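Local structure of RagB/SusD family nutrient uptake outer membrane protein (Bacteroides thetaiotaomicron, 7KV2) at residues Pro60-Asp65 with Arg286-Pro291; Pro69-Ser74 with Thr297-Leu302; Gln92-Met97 with Asn106-Leu111; Lys160-Val165 with Pro497-Glu502. The protein probably binds beta-glucan at the outer membrane of a gut bacterium, as a surface glycan-binding protein of the SusD family. One frame throughout, in Å; residues are numbered along the deposited sequence.

Overall arrangement
The four contacts lie in one SusD-family chain that is rich in helices. Interactions 1, 2 and 4 each join a segment from the first third of the chain to one more than 200 residues later, and their segments alternate along the sequence; interaction 3 is local, falling between the two segments of 1 and of 2 and ahead of 4. Centres of interactions 1 and 2 are about 12 Å apart, and Asp61 of the first holds Thr297 and Ala298 of the second. Met73 on helix 70-75 ties interaction 2 to Trp94 and Ile108 of interaction 3. Interactions 3 and 4, about 11 Å apart, share Met107 against Trp162 and the Tyr109-Glu502 hydrogen bond. Three contacts thus bring early and late parts of the chain together.

Interaction 1 of 4, residues Pro60-Asp65 with Arg286-Pro291; sequences PDWAFD and RDWGSP
Trp62 presents one face of its indole to Pro291, whose CB lies 3.6 Å from Trp62 CD1, while the indole edge meets backbone oxygens: Trp62 NE1 makes a weak, in-plane hydrogen bond to Asp287 O, and CZ2 approaches Trp288 O. The Trp62 ring is also stacked with Tyr67. Trp62 CB sits 3.7 Å above one face of the Arg286 guanidinium, offset toward the rim; Asp61 OD1 lies at the guanidinium edge. In this salt bridge the carboxylate and guanidinium planes are 67° apart: Asp61 OD1 is met from above its carboxylate plane by Arg286 NH2 at 3.2 Å, and Asp61 OD2 lies 3.0 Å from Arg286 NH1 with weak hydrogen-bond geometry. Arg286 NH2 also donates to Trp62 O at 2.8 Å. Two loops of the SusD fold, preceding helices 70-75 and 299-303, meet here. Replacing Arg286 by a leucine would probably leave the Asp61 carboxylate without its cationic mate and Trp62 O without this donor. Asp61 OD2 is also held by Thr297 and Ala298 N. A water bridges Asp65 OD1 and Trp288 O.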
loop_
_atom_site.group_PDB
_atom_site.type_symbol
_atom_site.label_atom_id
_atom_site.label_comp_id
_atom_site.label_asym_id
_atom_site.label_seq_id
_atom_site.Cartn_x
_atom_site.Cartn_y
_atom_site.Cartn_z
ATOM N N PRO A 60 7.545 -3.387 -6.964
ATOM C CA PRO A 60 6.652 -4.539 -7.060
ATOM C C PRO A 60 5.489 -4.430 -8.045
ATOM O O PRO A 60 5.034 -5.455 -8.564
ATOM C CB PRO A 60 6.087 -4.787 -5.648
ATOM C CG PRO A 60 6.551 -3.662 -4.806
ATOM C CD PRO A 60 7.612 -2.907 -5.586
ATOM N N ASP A 61 5.101 -3.207 -8.401
ATOM C CA ASP A 61 4.054 -2.997 -9.428
ATOM C C ASP A 61 4.515 -3.540 -10.803
ATOM O O ASP A 61 3.644 -3.917 -11.637
ATOM C CB ASP A 61 3.656 -1.518 -9.464
ATOM C CG ASP A 61 4.786 -0.589 -9.873
ATOM O OD1 ASP A 61 5.898 -0.668 -9.271
ATOM O OD2 ASP A 61 4.519 0.266 -10.744
ATOM N N TRP A 62 5.824 -3.636 -11.052
ATOM C CA TRP A 62 6.355 -4.271 -12.286
ATOM C C TRP A 62 7.827 -4.626 -12.075
ATOM O O TRP A 62 8.702 -3.733 -12.190
ATOM C CB TRP A 62 6.135 -3.389 -13.512
ATOM C CG TRP A 62 6.816 -3.844 -14.765
ATOM C CD1 TRP A 62 7.727 -3.125 -15.480
ATOM C CD2 TRP A 62 6.719 -5.125 -15.414
ATOM N NE1 TRP A 62 8.179 -3.848 -16.545
ATOM C CE2 TRP A 62 7.559 -5.068 -16.549
ATOM C CE3 TRP A 62 5.994 -6.299 -15.168
ATOM C CZ2 TRP A 62 7.727 -6.151 -17.412
ATOM C CZ3 TRP A 62 6.150 -7.370 -16.017
ATOM C CH2 TRP A 62 7.025 -7.300 -17.113
ATOM N N ALA A 63 8.092 -5.898 -11.756
ATOM C CA ALA A 63 9.450 -6.369 -11.443
ATOM C C ALA A 63 9.494 -7.899 -11.553
ATOM O O ALA A 63 8.472 -8.572 -11.243
ATOM C CB ALA A 63 9.835 -5.902 -10.053
ATOM N N PHE A 64 10.647 -8.440 -11.958
ATOM C CA PHE A 64 10.847 -9.918 -11.976
ATOM C C PHE A 64 9.748 -10.554 -12.820
ATOM O O PHE A 64 9.222 -11.600 -12.401
ATOM C CB PHE A 64 10.859 -10.462 -10.542
ATOM C CG PHE A 64 11.927 -9.839 -9.677
ATOM C CD1 PHE A 64 13.276 -10.142 -9.885
ATOM C CD2 PHE A 64 11.603 -8.920 -8.683
ATOM C CE1 PHE A 64 14.269 -9.518 -9.140
ATOM C CE2 PHE A 64 12.598 -8.331 -7.911
ATOM C CZ PHE A 64 13.930 -8.632 -8.136
ATOM N N ASP A 65 9.392 -9.887 -13.926
ATOM C CA ASP A 65 8.399 -10.281 -14.962
ATOM C C ASP A 65 6.989 -10.463 -14.385
ATOM O O ASP A 65 6.171 -11.061 -15.070
ATOM C CB ASP A 65 8.896 -11.502 -15.736
ATOM C CG ASP A 65 10.253 -11.165 -16.334
ATOM O OD1 ASP A 65 10.305 -10.222 -17.148
ATOM O OD2 ASP A 65 11.247 -11.759 -15.881
ATOM N N ARG A 286 11.222 3.936 -17.426
ATOM C CA ARG A 286 10.854 2.554 -17.016
ATOM C C ARG A 286 10.277 1.872 -18.271
ATOM O O ARG A 286 9.572 2.553 -19.069
ATOM C CB ARG A 286 9.899 2.542 -15.819
ATOM C CG ARG A 286 9.690 1.158 -15.227
ATOM C CD ARG A 286 8.617 1.127 -14.159
ATOM N NE ARG A 286 8.727 -0.018 -13.240
ATOM C CZ ARG A 286 8.079 -0.121 -12.075
ATOM N NH1 ARG A 286 7.254 0.852 -11.698
ATOM N NH2 ARG A 286 8.275 -1.166 -11.285
ATOM N N ASP A 287 10.591 0.588 -18.457
ATOM C CA ASP A 287 10.310 -0.145 -19.722
ATOM C C ASP A 287 10.103 -1.628 -19.415
ATOM O O ASP A 287 10.482 -2.078 -18.303
ATOM C CB ASP A 287 11.450 0.003 -20.745
ATOM C CG ASP A 287 10.984 0.081 -22.190
ATOM O OD1 ASP A 287 9.765 -0.073 -22.448
ATOM O OD2 ASP A 287 11.848 0.323 -23.056
ATOM N N TRP A 288 9.582 -2.361 -20.406
ATOM C CA TRP A 288 9.369 -3.833 -20.318
ATOM C C TRP A 288 10.673 -4.488 -19.870
ATOM O O TRP A 288 10.635 -5.311 -18.922
ATOM C CB TRP A 288 8.886 -4.358 -21.675
ATOM C CG TRP A 288 7.789 -3.493 -22.208
ATOM C CD1 TRP A 288 7.857 -2.614 -23.253
ATOM C CD2 TRP A 288 6.478 -3.342 -21.623
ATOM N NE1 TRP A 288 6.658 -1.966 -23.396
ATOM C CE2 TRP A 288 5.788 -2.401 -22.421
ATOM C CE3 TRP A 288 5.808 -3.952 -20.549
ATOM C CZ2 TRP A 288 4.461 -2.043 -22.158
ATOM C CZ3 TRP A 288 4.503 -3.586 -20.283
ATOM C CH2 TRP A 288 3.841 -2.655 -21.086
ATOM N N GLY A 289 11.772 -4.078 -20.520
ATOM C CA GLY A 289 13.138 -4.579 -20.304
ATOM C C GLY A 289 13.880 -3.858 -19.183
ATOM O O GLY A 289 14.895 -4.421 -18.764
ATOM N N SER A 290 13.392 -2.699 -18.694
ATOM C CA SER A 290 14.006 -1.896 -17.596
ATOM C C SER A 290 13.011 -1.635 -16.458
ATOM O O SER A 290 12.696 -0.481 -16.157
ATOM C CB SER A 290 14.554 -0.592 -18.139
ATOM O OG SER A 290 15.350 -0.822 -19.291
ATOM N N PRO A 291 12.492 -2.681 -15.772
ATOM C CA PRO A 291 11.483 -2.475 -14.725
ATOM C C PRO A 291 11.988 -1.779 -13.445
ATOM O O PRO A 291 11.176 -1.322 -12.658
ATOM C CB PRO A 291 11.022 -3.910 -14.378
ATOM C CG PRO A 291 12.215 -4.788 -14.761
ATOM C CD PRO A 291 12.825 -4.105 -15.975
HETATM O O HOH W 1 11.042 -7.181 -17.051
#

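Interaction 2 of 4, residues Pro69-Ser74 with Thr297-Leu302; sequences PVNLMS and TALPTL
Leu299 meets Leu72, Pro69 and Asn71 through apolar contacts, and no hydrogen bond passes between the two segments. Leu299 reaches out with CG anti to its backbone N (chi1 174°), and its two methyls part company: Leu299 CD1 packs 3.5 Å from CD1 of Leu72, the two side chains lying askew, and also stands 4.2 Å from Pro69 CB. Leu299 CD2 meets the Asn71 amide tip to tip, 3.8 Å from Asn71 ND2. Pro69 and Leu302 likewise point at each other, with Pro69 CG 3.7 Å from Leu302 CD1. Polar bonds act within or beyond the segments. Asn71 ND2 donates to Gly459 O, which gives the buried amide a partner while Leu299 lies against it. Thr297 OG1 accepts from Leu299 N at 3.0 Å, a nearly straight capping bond (168°), and is itself hydrogen-bonded to Asp61. Trp94 of helix 92-98 also touches Pro69. Leucine and proline side chains here join short helices 70-75 and 299-303 in the buried interior, between the early and late parts of this SusD-family chain.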
loop_
_atom_site.group_PDB
_atom_site.type_symbol
_atom_site.label_atom_id
_atom_site.label_comp_id
_atom_site.label_asym_id
_atom_site.label_seq_id
_atom_site.Cartn_x
_atom_site.Cartn_y
_atom_site.Cartn_z
ATOM N N PRO A 69 1.490 -5.045 -7.658
ATOM C CA PRO A 69 1.325 -3.789 -6.940
ATOM C C PRO A 69 0.829 -4.072 -5.515
ATOM O O PRO A 69 -0.207 -4.754 -5.307
ATOM C CB PRO A 69 0.310 -2.997 -7.808
ATOM C CG PRO A 69 -0.399 -4.043 -8.586
ATOM C CD PRO A 69 0.626 -5.127 -8.842
ATOM N N VAL A 70 1.561 -3.570 -4.526
ATOM C CA VAL A 70 1.483 -4.096 -3.148
ATOM C C VAL A 70 0.111 -3.792 -2.528
ATOM O O VAL A 70 -0.403 -4.592 -1.802
ATOM C CB VAL A 70 2.672 -3.626 -2.310
ATOM C CG1 VAL A 70 2.729 -2.105 -2.128
ATOM C CG2 VAL A 70 2.652 -4.314 -0.951
ATOM N N ASN A 71 -0.470 -2.632 -2.804
ATOM C CA ASN A 71 -1.828 -2.305 -2.345
ATOM C C ASN A 71 -2.827 -3.309 -2.927
ATOM O O ASN A 71 -3.675 -3.739 -2.170
ATOM C CB ASN A 71 -2.204 -0.842 -2.682
ATOM C CG ASN A 71 -2.021 -0.413 -4.128
ATOM O OD1 ASN A 71 -1.077 -0.824 -4.799
ATOM N ND2 ASN A 71 -2.973 0.375 -4.668
ATOM N N LEU A 72 -2.835 -3.540 -4.231
ATOM C CA LEU A 72 -3.897 -4.347 -4.862
ATOM C C LEU A 72 -3.717 -5.798 -4.401
ATOM O O LEU A 72 -4.752 -6.510 -4.340
ATOM C CB LEU A 72 -3.843 -4.322 -6.393
ATOM C CG LEU A 72 -4.018 -2.980 -7.106
ATOM C CD1 LEU A 72 -4.128 -3.187 -8.616
ATOM C CD2 LEU A 72 -5.210 -2.278 -6.580
ATOM N N MET A 73 -2.483 -6.225 -4.149
ATOM C CA MET A 73 -2.259 -7.637 -3.766
ATOM C C MET A 73 -3.068 -7.979 -2.492
ATOM O O MET A 73 -3.561 -9.156 -2.400
ATOM C CB MET A 73 -0.785 -8.009 -3.614
ATOM C CG MET A 73 0.029 -7.979 -4.899
ATOM S SD MET A 73 -0.622 -8.945 -6.283
ATOM C CE MET A 73 -1.749 -7.781 -7.042
ATOM N N SER A 74 -3.247 -7.055 -1.540
ATOM C CA SER A 74 -4.159 -7.271 -0.389
ATOM C C SER A 74 -5.603 -6.936 -0.778
ATOM O O SER A 74 -6.515 -7.683 -0.365
ATOM C CB SER A 74 -3.672 -6.598 0.861
ATOM O OG SER A 74 -3.777 -5.179 0.783
ATOM N N THR A 297 4.966 4.407 -12.504
ATOM C CA THR A 297 4.273 3.213 -11.994
ATOM C C THR A 297 3.429 2.632 -13.108
ATOM O O THR A 297 2.912 3.365 -13.939
ATOM C CB THR A 297 3.434 3.526 -10.740
ATOM O OG1 THR A 297 2.721 2.367 -10.380
ATOM C CG2 THR A 297 2.431 4.635 -10.917
ATOM N N ALA A 298 3.246 1.329 -13.075
ATOM C CA ALA A 298 2.332 0.613 -13.974
ATOM C C ALA A 298 0.906 0.670 -13.439
ATOM O O ALA A 298 0.003 0.263 -14.183
ATOM C CB ALA A 298 2.778 -0.839 -14.060
ATOM N N LEU A 299 0.699 1.082 -12.178
ATOM C CA LEU A 299 -0.615 0.832 -11.488
ATOM C C LEU A 299 -1.777 1.364 -12.327
ATOM O O LEU A 299 -2.747 0.630 -12.548
ATOM C CB LEU A 299 -0.590 1.339 -10.046
ATOM C CG LEU A 299 -1.914 1.273 -9.297
ATOM C CD1 LEU A 299 -2.418 -0.149 -9.168
ATOM C CD2 LEU A 299 -1.857 1.906 -7.925
ATOM N N PRO A 300 -1.758 2.630 -12.809
ATOM C CA PRO A 300 -2.887 3.167 -13.579
ATOM C C PRO A 300 -3.169 2.357 -14.847
ATOM O O PRO A 300 -4.308 2.224 -15.190
ATOM C CB PRO A 300 -2.494 4.621 -13.842
ATOM C CG PRO A 300 -1.563 4.945 -12.706
ATOM C CD PRO A 300 -0.763 3.672 -12.536
ATOM N N THR A 301 -2.151 1.829 -15.514
ATOM C CA THR A 301 -2.366 0.987 -16.720
ATOM C C THR A 301 -3.148 -0.259 -16.277
ATOM O O THR A 301 -4.087 -0.685 -16.982
ATOM C CB THR A 301 -1.048 0.627 -17.416
ATOM O OG1 THR A 301 -0.447 1.826 -17.948
ATOM C CG2 THR A 301 -1.296 -0.362 -18.539
ATOM N N LEU A 302 -2.776 -0.866 -15.157
ATOM C CA LEU A 302 -3.409 -2.143 -14.697
ATOM C C LEU A 302 -4.917 -1.977 -14.502
ATOM O O LEU A 302 -5.658 -2.841 -15.021
ATOM C CB LEU A 302 -2.766 -2.602 -13.393
ATOM C CG LEU A 302 -1.331 -3.088 -13.555
ATOM C CD1 LEU A 302 -0.646 -3.302 -12.222
ATOM C CD2 LEU A 302 -1.295 -4.373 -14.358
#

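Interaction 3 of 4, residues Gln92-Met97 with Asn106-Leu111; sequences QPWHLM and NMIYGL. With EDO (1,2-ethanediol), chain D.
Asn106 and Gln92 join their side-chain amides almost at a right angle, the two planes 78° apart, through a weak hydrogen bond from Asn106 ND2 to Gln92 OE1 (3.0 Å). Gln92 reaches it with an extended chain, its CG anti to the backbone N (chi1 -177°). The other branch of the Asn106 amide, OD1, rests 3.6 Å from Pro93 CG, and Leu96 CD1 packs close to both Asn106 O and ND2. A water donates to Pro93 O and to Asn106 O. The contact sets helix 92-98 against the extended lead-in to helix 110-130, for which Tyr109 is the N-cap residue; Glu66 OE1 accepts from Tyr109 N and Gly110 N. Deeper in, Ile108 inserts its branches among three residues: CG2 touches Pro93 CB and Trp94 CD1, both at 4.0 Å, and CG1 lies 3.9 Å from Met97 SD. The Ile108 backbone N is buried here without a partner. The Met107 and Met97 side chains cross at about a right angle, with Met107 SD 4.1 Å from Met97 CG. Met107 N donates to an ethanediol, probably from the crystallisation liquor.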
loop_
_atom_site.group_PDB
_atom_site.type_symbol
_atom_site.label_atom_id
_atom_site.label_comp_id
_atom_site.label_asym_id
_atom_site.label_seq_id
_atom_site.Cartn_x
_atom_site.Cartn_y
_atom_site.Cartn_z
ATOM N N GLN A 92 -3.783 -15.137 -13.275
ATOM C CA GLN A 92 -4.532 -16.171 -12.517
ATOM C C GLN A 92 -4.153 -16.161 -11.053
ATOM O O GLN A 92 -5.013 -16.382 -10.205
ATOM C CB GLN A 92 -4.298 -17.572 -13.118
ATOM C CG GLN A 92 -5.089 -18.672 -12.423
ATOM C CD GLN A 92 -5.059 -19.916 -13.281
ATOM O OE1 GLN A 92 -4.113 -20.172 -14.031
ATOM N NE2 GLN A 92 -6.126 -20.678 -13.197
ATOM N N PRO A 93 -2.865 -15.958 -10.668
ATOM C CA PRO A 93 -2.505 -15.948 -9.259
ATOM C C PRO A 93 -3.355 -14.949 -8.469
ATOM O O PRO A 93 -3.682 -15.253 -7.300
ATOM C CB PRO A 93 -1.003 -15.607 -9.246
ATOM C CG PRO A 93 -0.520 -16.039 -10.589
ATOM C CD PRO A 93 -1.679 -15.784 -11.528
ATOM N N TRP A 94 -3.731 -13.810 -9.083
ATOM C CA TRP A 94 -4.566 -12.814 -8.366
ATOM C C TRP A 94 -5.957 -13.396 -8.115
ATOM O O TRP A 94 -6.499 -13.253 -7.003
ATOM C CB TRP A 94 -4.712 -11.548 -9.216
ATOM C CG TRP A 94 -3.466 -10.784 -9.535
ATOM C CD1 TRP A 94 -2.153 -11.140 -9.450
ATOM C CD2 TRP A 94 -3.471 -9.478 -10.115
ATOM N NE1 TRP A 94 -1.337 -10.125 -9.902
ATOM C CE2 TRP A 94 -2.134 -9.107 -10.359
ATOM C CE3 TRP A 94 -4.493 -8.585 -10.428
ATOM C CZ2 TRP A 94 -1.805 -7.839 -10.823
ATOM C CZ3 TRP A 94 -4.169 -7.352 -10.932
ATOM C CH2 TRP A 94 -2.838 -6.992 -11.123
ATOM N N HIS A 95 -6.519 -14.026 -9.143
ATOM C CA HIS A 95 -7.870 -14.645 -9.048
ATOM C C HIS A 95 -7.849 -15.739 -7.972
ATOM O O HIS A 95 -8.776 -15.791 -7.096
ATOM C CB HIS A 95 -8.286 -15.154 -10.422
ATOM C CG HIS A 95 -8.582 -14.083 -11.380
ATOM N ND1 HIS A 95 -9.780 -13.383 -11.320
ATOM C CD2 HIS A 95 -7.877 -13.591 -12.426
ATOM C CE1 HIS A 95 -9.788 -12.505 -12.311
ATOM N NE2 HIS A 95 -8.657 -12.614 -13.024
ATOM N N LEU A 96 -6.790 -16.536 -7.940
ATOM C CA LEU A 96 -6.699 -17.593 -6.909
ATOM C C LEU A 96 -6.609 -16.988 -5.508
ATOM O O LEU A 96 -7.364 -17.425 -4.609
ATOM C CB LEU A 96 -5.516 -18.508 -7.220
ATOM C CG LEU A 96 -5.557 -19.244 -8.553
ATOM C CD1 LEU A 96 -4.309 -20.126 -8.650
ATOM C CD2 LEU A 96 -6.794 -20.094 -8.701
ATOM N N MET A 97 -5.749 -15.988 -5.280
ATOM C CA MET A 97 -5.639 -15.353 -3.956
ATOM C C MET A 97 -7.003 -14.792 -3.525
ATOM O O MET A 97 -7.345 -14.851 -2.332
ATOM C CB MET A 97 -4.655 -14.187 -4.022
ATOM C CG MET A 97 -3.231 -14.617 -4.197
ATOM S SD MET A 97 -2.177 -13.224 -4.771
ATOM C CE MET A 97 -2.333 -12.114 -3.376
ATOM N N ASN A 106 1.322 -21.588 -8.484
ATOM C CA ASN A 106 0.605 -20.553 -9.288
ATOM C C ASN A 106 0.377 -19.355 -8.364
ATOM O O ASN A 106 -0.793 -19.014 -8.103
ATOM C CB ASN A 106 -0.715 -21.051 -9.890
ATOM C CG ASN A 106 -1.120 -20.375 -11.188
ATOM O OD1 ASN A 106 -0.453 -19.456 -11.678
ATOM N ND2 ASN A 106 -2.213 -20.849 -11.776
ATOM N N MET A 107 1.469 -18.825 -7.825
ATOM C CA MET A 107 1.426 -17.803 -6.754
ATOM C C MET A 107 2.203 -16.570 -7.208
ATOM O O MET A 107 2.960 -16.663 -8.175
ATOM C CB MET A 107 1.983 -18.336 -5.438
ATOM C CG MET A 107 0.914 -18.473 -4.364
ATOM S SD MET A 107 0.278 -16.785 -3.905
ATOM C CE MET A 107 1.717 -16.157 -3.058
ATOM N N ILE A 108 1.930 -15.414 -6.597
ATOM C CA ILE A 108 2.735 -14.211 -6.881
ATOM C C ILE A 108 4.119 -14.458 -6.276
ATOM O O ILE A 108 4.225 -15.156 -5.231
ATOM C CB ILE A 108 2.032 -12.925 -6.399
ATOM C CG1 ILE A 108 1.661 -12.943 -4.924
ATOM C CG2 ILE A 108 0.834 -12.702 -7.286
ATOM C CD1 ILE A 108 1.623 -11.564 -4.288
ATOM N N TYR A 109 5.128 -13.951 -6.948
ATOM C CA TYR A 109 6.553 -14.158 -6.574
ATOM C C TYR A 109 7.341 -12.836 -6.670
ATOM O O TYR A 109 8.340 -12.684 -5.947
ATOM C CB TYR A 109 7.071 -15.291 -7.467
ATOM C CG TYR A 109 8.338 -15.988 -7.032
ATOM C CD1 TYR A 109 8.946 -15.721 -5.817
ATOM C CD2 TYR A 109 8.917 -16.934 -7.864
ATOM C CE1 TYR A 109 10.125 -16.359 -5.454
ATOM C CE2 TYR A 109 10.083 -17.590 -7.502
ATOM C CZ TYR A 109 10.690 -17.293 -6.301
ATOM O OH TYR A 109 11.837 -17.937 -5.909
ATOM N N GLY A 110 6.892 -11.880 -7.486
ATOM C CA GLY A 110 7.582 -10.577 -7.650
ATOM C C GLY A 110 7.760 -9.861 -6.320
ATOM O O GLY A 110 8.868 -9.361 -6.010
ATOM N N LEU A 111 6.714 -9.830 -5.511
ATOM C CA LEU A 111 6.702 -9.022 -4.275
ATOM C C LEU A 111 7.708 -9.626 -3.300
ATOM O O LEU A 111 8.390 -8.906 -2.610
ATOM C CB LEU A 111 5.277 -9.010 -3.691
ATOM C CG LEU A 111 5.121 -8.313 -2.340
ATOM C CD1 LEU A 111 5.479 -6.843 -2.446
ATOM C CD2 LEU A 111 3.700 -8.457 -1.811
HETATM C C1 EDO D . 5.420 -19.286 -8.032
HETATM O O1 EDO D . 4.270 -20.015 -8.242
HETATM C C2 EDO D . 6.618 -20.067 -8.419
HETATM O O2 EDO D . 6.916 -21.055 -7.460
HETATM O O HOH W 2 -2.200 -17.774 -6.175
#

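Interaction 4 of 4, residues Lys160-Val165 with Pro497-Glu502; sequences KFWGNV and PIPQKE. With EDO (1,2-ethanediol), chain D.
Trp162 turns the pyrrole edge of its indole toward Pro497-Pro499. Trp162 NE1 donates to Pro497 O at 3.0 Å with an N-H...O angle of 136°; the oxygen lies in the indole plane, but the donor stands above the carbonyl plane, 49° out of it. CG of Trp162 is anti to the residue's own carbonyl carbon (chi1 -74°), beside its backbone N. At the ring edge, Trp162 CD1 lies near Pro497 O and Ile498 N and 4.1 Å from Ile498 CG1, while Pro499 CD comes obliquely to within 3.8 Å of Trp162 NE1. One indole face carries Phe161 CB, 3.5 Å above the plane and toward the rim. Ile498 extends its CD1 to 3.7 Å from Asn164 O. An alanine in place of Trp162 would probably leave Pro497 O without this donor and open a gap beside Ile498 and Pro499. Gly163, with positive phi, turns the chain out of the helix, and the Asn164 side chain is held by Ala183 N and Asn513. The ethanediol bound by Met107 N also accepts from Lys501 N. Trp112 of helix 110-130 meets Trp162 edge-to-face; the C-terminal part of helix 137-162 thus meets both helix 110-130 and the segment leading into helix 500-505.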
loop_
_atom_site.group_PDB
_atom_site.type_symbol
_atom_site.label_atom_id
_atom_site.label_comp_id
_atom_site.label_asym_id
_atom_site.label_seq_id
_atom_site.Cartn_x
_atom_site.Cartn_y
_atom_site.Cartn_z
ATOM N N LYS A 160 3.309 -9.872 6.464
ATOM C CA LYS A 160 1.846 -9.817 6.278
ATOM C C LYS A 160 1.401 -10.890 5.292
ATOM O O LYS A 160 0.408 -11.542 5.600
ATOM C CB LYS A 160 1.377 -8.408 5.856
ATOM C CG LYS A 160 1.289 -7.473 7.045
ATOM C CD LYS A 160 0.446 -6.258 6.778
ATOM C CE LYS A 160 0.001 -5.613 8.060
ATOM N NZ LYS A 160 -0.890 -4.474 7.765
ATOM N N PHE A 161 2.007 -11.003 4.113
ATOM C CA PHE A 161 1.458 -11.860 3.040
ATOM C C PHE A 161 1.785 -13.334 3.343
ATOM O O PHE A 161 0.936 -14.144 3.022
ATOM C CB PHE A 161 1.947 -11.475 1.653
ATOM C CG PHE A 161 1.234 -10.250 1.092
ATOM C CD1 PHE A 161 0.016 -10.363 0.437
ATOM C CD2 PHE A 161 1.812 -8.987 1.196
ATOM C CE1 PHE A 161 -0.643 -9.239 -0.062
ATOM C CE2 PHE A 161 1.174 -7.858 0.671
ATOM C CZ PHE A 161 -0.044 -7.988 0.038
ATOM N N TRP A 162 2.952 -13.633 3.903
ATOM C CA TRP A 162 3.382 -15.061 4.042
ATOM C C TRP A 162 3.653 -15.476 5.504
ATOM O O TRP A 162 3.568 -16.703 5.761
ATOM C CB TRP A 162 4.596 -15.324 3.169
ATOM C CG TRP A 162 4.319 -15.405 1.707
ATOM C CD1 TRP A 162 3.822 -16.474 1.031
ATOM C CD2 TRP A 162 4.546 -14.373 0.734
ATOM N NE1 TRP A 162 3.743 -16.193 -0.297
ATOM C CE2 TRP A 162 4.182 -14.907 -0.511
ATOM C CE3 TRP A 162 4.993 -13.043 0.807
ATOM C CZ2 TRP A 162 4.310 -14.188 -1.697
ATOM C CZ3 TRP A 162 5.155 -12.349 -0.368
ATOM C CH2 TRP A 162 4.761 -12.885 -1.590
ATOM N N GLY A 163 4.001 -14.546 6.396
ATOM C CA GLY A 163 4.049 -14.745 7.859
ATOM C C GLY A 163 5.341 -15.431 8.326
ATOM O O GLY A 163 6.158 -14.766 8.995
ATOM N N ASN A 164 5.477 -16.728 8.044
ATOM C CA ASN A 164 6.589 -17.601 8.546
ATOM C C ASN A 164 7.683 -17.683 7.483
ATOM O O ASN A 164 7.590 -18.577 6.611
ATOM C CB ASN A 164 6.056 -19.002 8.894
ATOM C CG ASN A 164 4.839 -18.989 9.779
ATOM O OD1 ASN A 164 4.884 -18.622 10.941
ATOM N ND2 ASN A 164 3.714 -19.388 9.228
ATOM N N VAL A 165 8.644 -16.751 7.469
ATOM C CA VAL A 165 9.532 -16.512 6.283
ATOM C C VAL A 165 10.980 -16.399 6.746
ATOM O O VAL A 165 11.203 -16.173 7.931
ATOM C CB VAL A 165 9.110 -15.236 5.522
ATOM C CG1 VAL A 165 7.744 -15.438 4.901
ATOM C CG2 VAL A 165 9.150 -14.033 6.423
ATOM N N PRO A 497 0.417 -19.454 0.552
ATOM C CA PRO A 497 1.433 -20.459 0.253
ATOM C C PRO A 497 2.723 -19.756 -0.179
ATOM O O PRO A 497 2.651 -18.877 -1.069
ATOM C CB PRO A 497 0.899 -21.244 -0.949
ATOM C CG PRO A 497 -0.585 -20.983 -0.927
ATOM C CD PRO A 497 -0.747 -19.594 -0.323
ATOM N N ILE A 498 3.859 -20.174 0.409
ATOM C CA ILE A 498 5.228 -19.789 -0.073
ATOM C C ILE A 498 5.423 -20.304 -1.495
ATOM O O ILE A 498 5.058 -21.441 -1.780
ATOM C CB ILE A 498 6.282 -20.287 0.928
ATOM C CG1 ILE A 498 6.033 -19.655 2.295
ATOM C CG2 ILE A 498 7.694 -20.026 0.411
ATOM C CD1 ILE A 498 6.799 -20.289 3.445
ATOM N N PRO A 499 5.971 -19.512 -2.455
ATOM C CA PRO A 499 6.211 -19.996 -3.809
ATOM C C PRO A 499 6.972 -21.345 -3.832
ATOM O O PRO A 499 7.900 -21.511 -3.026
ATOM C CB PRO A 499 7.039 -18.874 -4.456
ATOM C CG PRO A 499 6.548 -17.618 -3.737
ATOM C CD PRO A 499 6.303 -18.077 -2.325
ATOM N N GLN A 500 6.569 -22.242 -4.737
ATOM C CA GLN A 500 7.152 -23.618 -4.856
ATOM C C GLN A 500 8.652 -23.499 -5.144
ATOM O O GLN A 500 9.432 -24.284 -4.539
ATOM C CB GLN A 500 6.463 -24.451 -5.939
ATOM C CG GLN A 500 6.824 -25.957 -5.888
ATOM C CD GLN A 500 6.526 -26.586 -4.544
ATOM O OE1 GLN A 500 5.420 -26.489 -4.000
ATOM N NE2 GLN A 500 7.538 -27.208 -3.963
ATOM N N LYS A 501 9.060 -22.562 -5.999
ATOM C CA LYS A 501 10.498 -22.343 -6.307
ATOM C C LYS A 501 11.284 -22.041 -5.026
ATOM O O LYS A 501 12.425 -22.528 -4.944
ATOM C CB LYS A 501 10.689 -21.297 -7.398
ATOM C CG LYS A 501 10.370 -21.846 -8.776
ATOM C CD LYS A 501 10.148 -20.809 -9.834
ATOM C CE LYS A 501 9.553 -21.379 -11.106
ATOM N NZ LYS A 501 9.146 -20.283 -12.014
ATOM N N GLU A 502 10.726 -21.318 -4.052
ATOM C CA GLU A 502 11.433 -21.051 -2.768
ATOM C C GLU A 502 11.480 -22.320 -1.918
ATOM O O GLU A 502 12.495 -22.504 -1.267
ATOM C CB GLU A 502 10.817 -19.936 -1.934
ATOM C CG GLU A 502 11.052 -18.552 -2.508
ATOM C CD GLU A 502 12.502 -18.106 -2.596
ATOM O OE1 GLU A 502 13.211 -18.195 -1.591
ATOM O OE2 GLU A 502 12.900 -17.667 -3.679
HETATM C C1 EDO D . 5.420 -19.286 -8.032
HETATM O O1 EDO D . 4.270 -20.015 -8.242
HETATM C C2 EDO D . 6.618 -20.067 -8.419
HETATM O O2 EDO D . 6.916 -21.055 -7.460
#